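PDB 3M4U: tyrosine specific protein phosphatase, putative from Trypanosoma brucei, which dephosphorylates the nucleolar protein NOPP44/46 as a protein tyrosine phosphatase and acts as a switch in the parasite's life cycle. Local coordinates for residues 19-24 with 282-287; 192-197 with 210-215. One frame throughout, in Å; residues are numbered along the deposited sequence.

Contact 1 of 2, residues 19-24 with 282-287; sequences SRMQRE and VIYMTV
A Met-aromatic contact and a tyrosine-carboxylate hydrogen bond join the N-terminal helix 14-31 to helix 277-290 through M21, E24 and Y284. The helical segments 19-24 and 282-287 run closer to antiparallel than parallel, at 133°, and their axes come no nearer than 11.9 Å. At that spacing side chains rather than backbones make the contact, and the Y284 ring spans much of the gap. M21 passes alongside the ring, its chain running counter to that of the tyrosine; its CG and its SD each lie 3.7 Å from Y284 CD2. The sulfur approaches the ring obliquely, 4.6 Å from its centroid. The phenol end of the ring meets E24. E24 CG stands beside its own backbone N (chi1 -80°) and the chain is extended beyond it, which carries the carboxylate across to the tyrosine hydroxyl. Y284 OH donates to the syn lone pair of E24 OE1 at 2.6 Å, with carboxylate and ring planes only 27° apart. The other oxygen is gripped side-on by the extended R20 one turn earlier: R20 NE lies 3.1 Å from E24 OE2 and R20 NH2 lies 3.3 Å from E24 OE2, both arriving from the same face of the carboxylate. Each oxygen is thus tied separately, which limits rotation of the group and probably stabilises its negative charge. Y280 OH also bonds to E24 OE1, while R20 NH1 forms a second salt bridge with D256. Among the surrounding elements, Y284 stacks edge-to-face with Y280 and rests on V259 of helix 258-269, while M21 packs on L277 and A281 of helix 277-290.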
ATOM      1  N   SER A  19      21.974  -5.207 -13.416  1.00 51.69           N
ATOM      2  CA  SER A  19      23.074  -5.406 -12.479  1.00 52.02           C
ATOM      3  C   SER A  19      23.078  -4.341 -11.388  1.00 47.94           C
ATOM      4  O   SER A  19      23.302  -4.640 -10.212  1.00 52.22           O
ATOM      5  CB  SER A  19      24.412  -5.404 -13.240  1.00 53.82           C
ATOM      6  OG  SER A  19      25.476  -4.884 -12.448  1.00 45.96           O
ATOM      7  N   ARG A  20      22.846  -3.094 -11.789  1.00 47.30           N
ATOM      8  CA  ARG A  20      22.825  -1.971 -10.852  1.00 50.59           C
ATOM      9  C   ARG A  20      21.632  -2.073  -9.899  1.00 49.39           C
ATOM     10  O   ARG A  20      21.757  -1.850  -8.692  1.00 48.93           O
ATOM     11  CB  ARG A  20      22.769  -0.626 -11.595  1.00 48.71           C
ATOM     12  CG  ARG A  20      22.735   0.564 -10.643  1.00 48.34           C
ATOM     13  CD  ARG A  20      22.426   1.897 -11.300  1.00 45.85           C
ATOM     14  NE  ARG A  20      22.130   2.882 -10.260  1.00 51.00           N
ATOM     15  CZ  ARG A  20      22.176   4.202 -10.416  1.00 51.21           C
ATOM     16  NH1 ARG A  20      22.514   4.727 -11.588  1.00 51.65           N
ATOM     17  NH2 ARG A  20      21.892   5.002  -9.391  1.00 48.99           N
ATOM     18  N   MET A  21      20.466  -2.389 -10.446  1.00 47.45           N
ATOM     19  CA  MET A  21      19.290  -2.549  -9.607  1.00 48.84           C
ATOM     20  C   MET A  21      19.514  -3.707  -8.653  1.00 48.93           C
ATOM     21  O   MET A  21      19.160  -3.623  -7.470  1.00 45.85           O
ATOM     22  CB  MET A  21      18.028  -2.747 -10.450  1.00 45.87           C
ATOM     23  CG  MET A  21      17.687  -1.500 -11.261  1.00 44.55           C
ATOM     24  SD  MET A  21      16.134  -1.561 -12.181  1.00 41.60           S
ATOM     25  CE  MET A  21      16.361  -3.039 -13.171  1.00 50.55           C
ATOM     26  N   GLN A  22      20.135  -4.772  -9.152  1.00 45.64           N
ATOM     27  CA  GLN A  22      20.343  -5.940  -8.309  1.00 45.64           C
ATOM     28  C   GLN A  22      21.241  -5.632  -7.108  1.00 53.04           C
ATOM     29  O   GLN A  22      20.852  -5.892  -5.957  1.00 52.60           O
ATOM     30  CB  GLN A  22      20.828  -7.136  -9.126  1.00 49.86           C
ATOM     31  CG  GLN A  22      22.123  -7.764  -8.667  1.00 56.37           C
ATOM     32  CD  GLN A  22      22.905  -8.330  -9.848  1.00 68.40           C
ATOM     33  OE1 GLN A  22      22.308  -8.779 -10.837  1.00 68.62           O
ATOM     34  NE2 GLN A  22      24.242  -8.290  -9.763  1.00 59.36           N
ATOM     35  N   ARG A  23      22.414  -5.045  -7.340  1.00 47.43           N
ATOM     36  CA  ARG A  23      23.287  -4.779  -6.199  1.00 48.98           C
ATOM     37  C   ARG A  23      22.758  -3.647  -5.322  1.00 48.88           C
ATOM     38  O   ARG A  23      23.023  -3.611  -4.119  1.00 48.40           O
ATOM     39  CB  ARG A  23      24.762  -4.590  -6.595  1.00 53.09           C
ATOM     40  CG  ARG A  23      25.091  -3.334  -7.376  1.00 55.00           C
ATOM     41  CD  ARG A  23      26.568  -3.319  -7.799  1.00 55.39           C
ATOM     42  NE  ARG A  23      26.793  -2.348  -8.866  1.00 50.91           N
ATOM     43  CZ  ARG A  23      26.712  -2.646 -10.154  1.00 46.68           C
ATOM     44  NH1 ARG A  23      26.441  -3.896 -10.515  1.00 48.02           N
ATOM     45  NH2 ARG A  23      26.908  -1.705 -11.073  1.00 46.01           N
ATOM     46  N   GLU A  24      21.992  -2.734  -5.909  1.00 49.88           N
ATOM     47  CA  GLU A  24      21.300  -1.737  -5.100  1.00 48.37           C
ATOM     48  C   GLU A  24      20.322  -2.424  -4.150  1.00 48.34           C
ATOM     49  O   GLU A  24      20.253  -2.089  -2.963  1.00 50.35           O
ATOM     50  CB  GLU A  24      20.544  -0.740  -5.977  1.00 51.33           C
ATOM     51  CG  GLU A  24      21.404   0.360  -6.580  1.00 53.16           C
ATOM     52  CD  GLU A  24      20.569   1.469  -7.188  1.00 53.10           C
ATOM     53  OE1 GLU A  24      19.386   1.201  -7.504  1.00 53.15           O
ATOM     54  OE2 GLU A  24      21.089   2.600  -7.351  1.00 52.08           O
ATOM     55  N   VAL A 282      10.156  -1.987 -11.048  1.00 36.23           N
ATOM     56  CA  VAL A 282       8.958  -1.247 -11.438  1.00 35.67           C
ATOM     57  C   VAL A 282       9.095   0.250 -11.133  1.00 36.05           C
ATOM     58  O   VAL A 282       8.783   1.101 -11.973  1.00 34.92           O
ATOM     59  CB  VAL A 282       7.702  -1.848 -10.753  1.00 36.24           C
ATOM     60  CG1 VAL A 282       6.529  -0.866 -10.747  1.00 31.07           C
ATOM     61  CG2 VAL A 282       7.323  -3.145 -11.427  1.00 35.19           C
ATOM     62  N   ILE A 283       9.589   0.570  -9.940  1.00 36.34           N
ATOM     63  CA  ILE A 283       9.771   1.972  -9.549  1.00 38.98           C
ATOM     64  C   ILE A 283      10.730   2.705 -10.493  1.00 39.97           C
ATOM     65  O   ILE A 283      10.449   3.833 -10.918  1.00 39.04           O
ATOM     66  CB  ILE A 283      10.247   2.106  -8.078  1.00 35.56           C
ATOM     67  CG1 ILE A 283       9.342   1.285  -7.161  1.00 36.97           C
ATOM     68  CG2 ILE A 283      10.223   3.559  -7.623  1.00 31.93           C
ATOM     69  CD1 ILE A 283       9.818   1.255  -5.740  1.00 35.89           C
ATOM     70  N   TYR A 284      11.851   2.066 -10.825  1.00 35.83           N
ATOM     71  CA  TYR A 284      12.806   2.655 -11.766  1.00 39.32           C
ATOM     72  C   TYR A 284      12.170   2.829 -13.121  1.00 39.02           C
ATOM     73  O   TYR A 284      12.379   3.833 -13.791  1.00 38.50           O
ATOM     74  CB  TYR A 284      14.053   1.782 -11.921  1.00 39.47           C
ATOM     75  CG  TYR A 284      15.212   2.186 -11.051  1.00 37.31           C
ATOM     76  CD1 TYR A 284      15.861   3.402 -11.245  1.00 40.88           C
ATOM     77  CD2 TYR A 284      15.658   1.356 -10.024  1.00 36.30           C
ATOM     78  CE1 TYR A 284      16.933   3.788 -10.430  1.00 40.79           C
ATOM     79  CE2 TYR A 284      16.729   1.723  -9.217  1.00 40.14           C
ATOM     80  CZ  TYR A 284      17.369   2.937  -9.433  1.00 40.23           C
ATOM     81  OH  TYR A 284      18.431   3.307  -8.635  1.00 41.10           O
ATOM     82  N   MET A 285      11.378   1.841 -13.517  1.00 39.79           N
ATOM     83  CA  MET A 285      10.784   1.840 -14.833  1.00 37.56           C
ATOM     84  C   MET A 285       9.695   2.888 -14.937  1.00 41.62           C
ATOM     85  O   MET A 285       9.356   3.324 -16.029  1.00 43.49           O
ATOM     86  CB  MET A 285      10.208   0.474 -15.152  1.00 40.66           C
ATOM     87  CG  MET A 285      11.229  -0.617 -15.386  1.00 42.30           C
ATOM     88  SD  MET A 285      10.334  -2.148 -15.749  1.00 63.31           S
ATOM     89  CE  MET A 285      11.685  -3.327 -15.845  1.00 65.08           C
ATOM     90  N   THR A 286       9.131   3.273 -13.799  1.00 41.09           N
ATOM     91  CA  THR A 286       8.101   4.290 -13.782  1.00 37.40           C
ATOM     92  C   THR A 286       8.794   5.609 -14.025  1.00 40.93           C
ATOM     93  O   THR A 286       8.335   6.426 -14.817  1.00 43.45           O
ATOM     94  CB  THR A 286       7.380   4.338 -12.422  1.00 38.94           C
ATOM     95  OG1 THR A 286       6.811   3.056 -12.143  1.00 38.32           O
ATOM     96  CG2 THR A 286       6.264   5.389 -12.444  1.00 41.29           C
ATOM     97  N   VAL A 287       9.914   5.801 -13.332  1.00 41.57           N
ATOM     98  CA  VAL A 287      10.786   6.969 -13.518  1.00 41.72           C
ATOM     99  C   VAL A 287      11.330   7.113 -14.944  1.00 46.62           C
ATOM    100  O   VAL A 287      11.144   8.156 -15.583  1.00 44.81           O
ATOM    101  CB  VAL A 287      11.989   6.899 -12.573  1.00 44.31           C
ATOM    102  CG1 VAL A 287      12.981   8.028 -12.878  1.00 39.59           C
ATOM    103  CG2 VAL A 287      11.514   6.936 -11.123  1.00 41.71           C
TER

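Contact 2 of 2, residues 192-197 with 210-215; sequences VQYVGW and DELLSV
A chi1 of 175° sets the Y194 ring opposite its own backbone N, and a chi1 of -66° places L212 CG anti to its carbonyl carbon, which brings the leucine up to the ring. The pair belongs to a beta-alpha-beta crossover of the phosphatase sheet: strand 187-194 leads through the family's WPD loop, which begins at W197, into helix 206-217 and on to the parallel strand 225-228. Strand 192-194 and helix 210-215 are nearly antiparallel, at 161°, with axes 10.6 Å apart at closest approach. The interface is apolar and buried. L212 divides its two methyls between two strand residues: CD1 nestles at the root of the Y194 ring, while CD2 lies 4.0 Å from V192 CG1, the two side chains running in opposite senses alongside one another. V215, one turn on, adds a looser touch, its CG1 4.4 Å from V192 CG2. The tyrosine ring is also held by its own loop, with G196 N 3.2 Å above one face toward the rim and W197 CE3 in plane at the edge. Its hydroxyl is bonded to E204 N, and W197 O to R235, the arginine of the P-loop signature, so the packing probably borders the catalytic site, as expected from the family's WPD and P-loops. On the leucine side, L212 CD1 is 3.7 Å from Y194 CD2 and 4.0 Å from Y194 CB.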
ATOM      1  N   VAL A 192     -10.343   1.720  -3.550  1.00 32.72           N
ATOM      2  CA  VAL A 192     -10.006   1.325  -4.899  1.00 32.67           C
ATOM      3  C   VAL A 192      -9.196   0.023  -4.844  1.00 34.15           C
ATOM      4  O   VAL A 192      -8.121  -0.020  -4.236  1.00 33.51           O
ATOM      5  CB  VAL A 192      -9.219   2.462  -5.609  1.00 36.03           C
ATOM      6  CG1 VAL A 192      -8.744   2.041  -6.989  1.00 30.82           C
ATOM      7  CG2 VAL A 192     -10.085   3.714  -5.702  1.00 34.29           C
ATOM      8  N   GLN A 193      -9.720  -1.039  -5.461  1.00 30.90           N
ATOM      9  CA  GLN A 193      -9.046  -2.327  -5.453  1.00 27.63           C
ATOM     10  C   GLN A 193      -8.524  -2.687  -6.823  1.00 35.01           C
ATOM     11  O   GLN A 193      -9.273  -2.669  -7.823  1.00 34.09           O
ATOM     12  CB  GLN A 193      -9.971  -3.440  -4.953  1.00 29.50           C
ATOM     13  CG  GLN A 193      -9.277  -4.777  -4.742  1.00 27.64           C
ATOM     14  CD  GLN A 193     -10.251  -5.945  -4.694  1.00 34.91           C
ATOM     15  OE1 GLN A 193     -11.463  -5.762  -4.864  1.00 33.17           O
ATOM     16  NE2 GLN A 193      -9.727  -7.159  -4.464  1.00 30.72           N
ATOM     17  N   TYR A 194      -7.233  -3.015  -6.870  1.00 30.73           N
ATOM     18  CA  TYR A 194      -6.604  -3.466  -8.096  1.00 25.08           C
ATOM     19  C   TYR A 194      -6.284  -4.934  -7.957  1.00 33.27           C
ATOM     20  O   TYR A 194      -5.594  -5.336  -6.995  1.00 34.04           O
ATOM     21  CB  TYR A 194      -5.320  -2.686  -8.352  1.00 33.30           C
ATOM     22  CG  TYR A 194      -4.525  -3.179  -9.548  1.00 33.78           C
ATOM     23  CD1 TYR A 194      -5.159  -3.533 -10.739  1.00 32.73           C
ATOM     24  CD2 TYR A 194      -3.138  -3.270  -9.489  1.00 33.02           C
ATOM     25  CE1 TYR A 194      -4.434  -3.992 -11.828  1.00 34.07           C
ATOM     26  CE2 TYR A 194      -2.396  -3.710 -10.577  1.00 34.42           C
ATOM     27  CZ  TYR A 194      -3.047  -4.070 -11.751  1.00 34.84           C
ATOM     28  OH  TYR A 194      -2.297  -4.511 -12.828  1.00 30.94           O
ATOM     29  N   VAL A 195      -6.784  -5.731  -8.906  1.00 28.80           N
ATOM     30  CA  VAL A 195      -6.666  -7.183  -8.836  1.00 29.70           C
ATOM     31  C   VAL A 195      -5.735  -7.799  -9.899  1.00 32.72           C
ATOM     32  O   VAL A 195      -5.661  -9.029 -10.048  1.00 28.86           O
ATOM     33  CB  VAL A 195      -8.061  -7.867  -8.879  1.00 33.77           C
ATOM     34  CG1 VAL A 195      -8.949  -7.325  -7.771  1.00 35.33           C
ATOM     35  CG2 VAL A 195      -8.732  -7.665 -10.246  1.00 32.74           C
ATOM     36  N   GLY A 196      -5.019  -6.952 -10.626  1.00 31.70           N
ATOM     37  CA  GLY A 196      -4.087  -7.432 -11.632  1.00 28.85           C
ATOM     38  C   GLY A 196      -2.661  -7.376 -11.123  1.00 32.16           C
ATOM     39  O   GLY A 196      -1.719  -7.228 -11.903  1.00 27.59           O
ATOM     40  N   TRP A 197      -2.501  -7.505  -9.802  1.00 29.41           N
ATOM     41  CA  TRP A 197      -1.181  -7.429  -9.182  1.00 30.04           C
ATOM     42  C   TRP A 197      -0.954  -8.572  -8.188  1.00 29.19           C
ATOM     43  O   TRP A 197      -1.367  -8.483  -7.036  1.00 36.52           O
ATOM     44  CB  TRP A 197      -1.012  -6.070  -8.489  1.00 31.11           C
ATOM     45  CG  TRP A 197       0.421  -5.662  -8.241  1.00 27.22           C
ATOM     46  CD1 TRP A 197       1.528  -6.453  -8.329  1.00 27.18           C
ATOM     47  CD2 TRP A 197       0.885  -4.360  -7.853  1.00 27.55           C
ATOM     48  NE1 TRP A 197       2.654  -5.726  -8.013  1.00 29.06           N
ATOM     49  CE2 TRP A 197       2.287  -4.436  -7.727  1.00 27.12           C
ATOM     50  CE3 TRP A 197       0.251  -3.135  -7.613  1.00 28.97           C
ATOM     51  CZ2 TRP A 197       3.069  -3.337  -7.357  1.00 31.35           C
ATOM     52  CZ3 TRP A 197       1.022  -2.046  -7.255  1.00 30.28           C
ATOM     53  CH2 TRP A 197       2.420  -2.152  -7.127  1.00 32.17           C
ATOM     54  N   ASP A 210      -0.556   3.197 -13.711  1.00 36.04           N
ATOM     55  CA  ASP A 210      -0.648   4.634 -13.925  1.00 36.81           C
ATOM     56  C   ASP A 210      -1.974   5.204 -13.445  1.00 34.49           C
ATOM     57  O   ASP A 210      -2.017   6.297 -12.895  1.00 35.61           O
ATOM     58  CB  ASP A 210      -0.463   4.968 -15.404  1.00 36.87           C
ATOM     59  CG  ASP A 210       0.971   4.821 -15.858  1.00 45.62           C
ATOM     60  OD1 ASP A 210       1.859   4.622 -14.990  1.00 46.50           O
ATOM     61  OD2 ASP A 210       1.208   4.912 -17.088  1.00 45.99           O
ATOM     62  N   GLU A 211      -3.061   4.484 -13.669  1.00 32.79           N
ATOM     63  CA  GLU A 211      -4.334   4.942 -13.155  1.00 33.85           C
ATOM     64  C   GLU A 211      -4.255   5.059 -11.629  1.00 35.59           C
ATOM     65  O   GLU A 211      -4.689   6.062 -11.048  1.00 34.92           O
ATOM     66  CB  GLU A 211      -5.477   4.019 -13.598  1.00 35.83           C
ATOM     67  CG  GLU A 211      -6.850   4.406 -13.026  1.00 38.62           C
ATOM     68  CD  GLU A 211      -7.355   5.758 -13.513  1.00 46.32           C
ATOM     69  OE1 GLU A 211      -6.635   6.445 -14.279  1.00 49.56           O
ATOM     70  OE2 GLU A 211      -8.481   6.137 -13.128  1.00 45.72           O
ATOM     71  N   LEU A 212      -3.661   4.060 -10.979  1.00 29.69           N
ATOM     72  CA  LEU A 212      -3.567   4.098  -9.523  1.00 32.65           C
ATOM     73  C   LEU A 212      -2.813   5.333  -9.069  1.00 32.06           C
ATOM     74  O   LEU A 212      -3.266   6.063  -8.181  1.00 32.31           O
ATOM     75  CB  LEU A 212      -2.890   2.844  -8.967  1.00 31.08           C
ATOM     76  CG  LEU A 212      -3.655   1.537  -9.167  1.00 35.04           C
ATOM     77  CD1 LEU A 212      -2.801   0.345  -8.735  1.00 30.71           C
ATOM     78  CD2 LEU A 212      -4.997   1.585  -8.410  1.00 31.60           C
ATOM     79  N   LEU A 213      -1.656   5.560  -9.677  1.00 31.72           N
ATOM     80  CA  LEU A 213      -0.831   6.701  -9.316  1.00 33.71           C
ATOM     81  C   LEU A 213      -1.623   7.968  -9.519  1.00 33.94           C
ATOM     82  O   LEU A 213      -1.527   8.896  -8.725  1.00 39.01           O
ATOM     83  CB  LEU A 213       0.436   6.717 -10.160  1.00 29.32           C
ATOM     84  CG  LEU A 213       1.392   5.598  -9.763  1.00 31.94           C
ATOM     85  CD1 LEU A 213       2.392   5.262 -10.877  1.00 33.89           C
ATOM     86  CD2 LEU A 213       2.111   5.946  -8.443  1.00 31.55           C
ATOM     87  N   SER A 214      -2.430   7.990 -10.577  1.00 33.98           N
ATOM     88  CA  SER A 214      -3.230   9.164 -10.913  1.00 38.08           C
ATOM     89  C   SER A 214      -4.329   9.387  -9.869  1.00 39.07           C
ATOM     90  O   SER A 214      -4.598  10.517  -9.443  1.00 37.56           O
ATOM     91  CB  SER A 214      -3.819   9.026 -12.330  1.00 39.71           C
ATOM     92  OG  SER A 214      -4.941   9.884 -12.510  1.00 46.15           O
ATOM     93  N   VAL A 215      -4.965   8.297  -9.462  1.00 36.02           N
ATOM     94  CA  VAL A 215      -5.972   8.360  -8.421  1.00 32.33           C
ATOM     95  C   VAL A 215      -5.395   8.869  -7.103  1.00 37.84           C
ATOM     96  O   VAL A 215      -6.058   9.599  -6.366  1.00 39.02           O
ATOM     97  CB  VAL A 215      -6.593   6.992  -8.185  1.00 36.17           C
ATOM     98  CG1 VAL A 215      -7.287   6.952  -6.815  1.00 30.04           C
ATOM     99  CG2 VAL A 215      -7.544   6.653  -9.317  1.00 31.59           C
TER

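Overall arrangement
Contacts 1 and 2 lie about 21 Å apart, centre to centre, and contact 2 is nested along the chain inside the long loop that contact 1 closes. Contact 1 is peripheral, joining the N-terminal helix 14-31 to the last long helix, whereas contact 2 sits deeper, between the central sheet and helix 206-217. The two meet where T286 CG2 comes within 4.2 Å of L213 CD1, and both also rest on helix 234-250, T286 on L246 and L213 on L239 and A242. Packing therefore runs continuously from the N-terminal helix through helix 277-290 to the crossover helix and the sheet strand that leads into the WPD loop.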